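PDB 4DIM: phosphoribosylglycinamide synthetase from Anaerococcus prevotii, which probably acts as an ATP-dependent ligase of the ATP-grasp type, binding ATP and a metal ion. Local coordinates for residues A346-D349 against D350-E353. Numbering follows the deposited sequence.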
ATOM      1  N   ALA A 346     -11.600  -8.893  27.113  1.00115.18           N
ATOM      2  CA  ALA A 346     -12.823  -9.664  26.919  1.00119.20           C
ATOM      3  C   ALA A 346     -13.298  -9.692  25.448  1.00122.16           C
ATOM      4  O   ALA A 346     -13.014  -8.776  24.672  1.00118.02           O
ATOM      5  CB  ALA A 346     -13.929  -9.081  27.794  1.00123.12           C
ATOM      6  N   LYS A 347     -14.070 -10.750  25.110  1.00123.09           N
ATOM      7  CA  LYS A 347     -14.716 -10.961  23.798  1.00123.72           C
ATOM      8  C   LYS A 347     -15.619  -9.773  23.454  1.00125.79           C
ATOM      9  O   LYS A 347     -16.490  -9.419  24.257  1.00127.49           O
ATOM     10  CB  LYS A 347     -15.563 -12.257  23.799  1.00130.80           C
ATOM     11  CG  LYS A 347     -14.727 -13.537  23.897  1.00150.94           C
ATOM     12  CD  LYS A 347     -15.042 -14.363  25.152  1.00163.04           C
ATOM     13  CE  LYS A 347     -14.090 -15.524  25.333  1.00169.96           C
ATOM     14  NZ  LYS A 347     -12.797 -15.122  25.959  1.00165.29           N
ATOM     15  N   ASP A 348     -15.387  -9.146  22.283  1.00118.08           N
ATOM     16  CA  ASP A 348     -16.109  -7.948  21.867  1.00116.77           C
ATOM     17  C   ASP A 348     -16.225  -7.905  20.344  1.00119.35           C
ATOM     18  O   ASP A 348     -15.215  -8.016  19.648  1.00115.44           O
ATOM     19  CB  ASP A 348     -15.332  -6.731  22.395  1.00115.12           C
ATOM     20  CG  ASP A 348     -15.944  -5.352  22.215  1.00126.14           C
ATOM     21  OD1 ASP A 348     -17.022  -5.248  21.578  1.00126.53           O
ATOM     22  OD2 ASP A 348     -15.347  -4.372  22.716  1.00135.63           O
ATOM     23  N   ASP A 349     -17.453  -7.710  19.831  1.00119.83           N
ATOM     24  CA  ASP A 349     -17.713  -7.624  18.390  1.00120.31           C
ATOM     25  C   ASP A 349     -17.129  -6.344  17.757  1.00120.49           C
ATOM     26  O   ASP A 349     -16.974  -6.313  16.535  1.00120.13           O
ATOM     27  CB  ASP A 349     -19.218  -7.708  18.100  1.00126.87           C
ATOM     28  CG  ASP A 349     -19.824  -9.062  18.427  1.00142.74           C
ATOM     29  OD1 ASP A 349     -19.115  -9.905  19.056  1.00142.74           O
ATOM     30  OD2 ASP A 349     -21.005  -9.286  18.063  1.00151.81           O
ATOM     31  N   ASP A 350     -16.813  -5.304  18.569  1.00113.49           N
ATOM     32  CA  ASP A 350     -16.154  -4.077  18.102  1.00109.43           C
ATOM     33  C   ASP A 350     -14.631  -4.295  17.978  1.00104.81           C
ATOM     34  O   ASP A 350     -13.962  -3.478  17.367  1.00 98.74           O
ATOM     35  CB  ASP A 350     -16.476  -2.863  19.010  1.00112.16           C
ATOM     36  CG  ASP A 350     -17.848  -2.242  18.761  1.00128.23           C
ATOM     37  OD1 ASP A 350     -18.567  -2.716  17.835  1.00129.07           O
ATOM     38  OD2 ASP A 350     -18.209  -1.288  19.496  1.00136.99           O
ATOM     39  N   ILE A 351     -14.099  -5.395  18.526  1.00 91.17           N
ATOM     40  CA  ILE A 351     -12.704  -5.793  18.343  1.00 89.04           C
ATOM     41  C   ILE A 351     -12.754  -6.752  17.177  1.00 92.84           C
ATOM     42  O   ILE A 351     -13.283  -7.863  17.290  1.00 94.34           O
ATOM     43  CB  ILE A 351     -12.031  -6.415  19.595  1.00 93.09           C
ATOM     44  CG1 ILE A 351     -12.158  -5.491  20.822  1.00 93.83           C
ATOM     45  CG2 ILE A 351     -10.556  -6.696  19.300  1.00 91.66           C
ATOM     46  CD1 ILE A 351     -11.686  -6.077  22.079  1.00 97.67           C
ATOM     47  N   VAL A 352     -12.308  -6.267  16.032  1.00 87.79           N
ATOM     48  CA  VAL A 352     -12.286  -7.022  14.797  1.00 87.38           C
ATOM     49  C   VAL A 352     -11.146  -8.026  14.841  1.00 92.70           C
ATOM     50  O   VAL A 352     -11.303  -9.161  14.401  1.00 94.59           O
ATOM     51  CB  VAL A 352     -12.140  -6.047  13.616  1.00 89.11           C
ATOM     52  CG1 VAL A 352     -11.881  -6.791  12.317  1.00 88.48           C
ATOM     53  CG2 VAL A 352     -13.365  -5.134  13.514  1.00 89.69           C
ATOM     54  N   GLU A 353      -9.986  -7.596  15.321  1.00 89.30           N
ATOM     55  CA  GLU A 353      -8.816  -8.449  15.345  1.00 89.64           C
ATOM     56  C   GLU A 353      -7.835  -8.062  16.435  1.00 91.37           C
ATOM     57  O   GLU A 353      -7.665  -6.879  16.713  1.00 88.81           O
ATOM     58  CB  GLU A 353      -8.105  -8.360  13.993  1.00 90.56           C
ATOM     59  CG  GLU A 353      -7.193  -9.523  13.709  1.00102.75           C
ATOM     60  CD  GLU A 353      -6.282  -9.312  12.522  1.00122.41           C
ATOM     61  OE1 GLU A 353      -6.787  -9.103  11.393  1.00117.18           O
ATOM     62  OE2 GLU A 353      -5.049  -9.352  12.730  1.00119.33           O
TER
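The backbone N of Asp350 gives its hydrogen to Asp348 OD1, two residues back, at 3.0 Å and in a nearly straight line (164°). The N-H comes from above the carboxylate plane, tilted 62° out of it. With CG anti to its own backbone N (chi1 -174°), Asp348 swings its carboxylate over the chain that follows, and this short side chain has just the length to reach the amide. A second, less straight bond closes the bend, from Ile351 N to Asp348 O at 3.1 Å. Asp348 thus accepts one N-H with its side chain and another with its backbone.

The CG1-CD1 arm of Ile351 lies against Asp348, crossing its side chain at about a right angle; Ile351 CD1 lies 3.7 Å from Asp348 CB and 4.0 Å from Ala346 O. The beta-branched side chain of isoleucine suits the extended backbone where the strand starts.

The carboxylates of Asp348 and Asp350 are turned moderately against each other, with Asp348 OD1 and Asp350 OD2 4.6 Å apart. Lys390 forms long, weak ion pairs with both residues and may ease their repulsion, while Lys380 NZ is hydrogen-bonded to Asp349 O. Asp349 is exposed and its CB leads away from the following residues, as suits a charged residue at a surface corner.

The backbone bond closes a type I beta turn from Asp348 to Ile351, and the side-chain bond adds an Asx turn at its first residue; together they lead the surface loop into edge strand 351-356, paired antiparallel with strand 375-381.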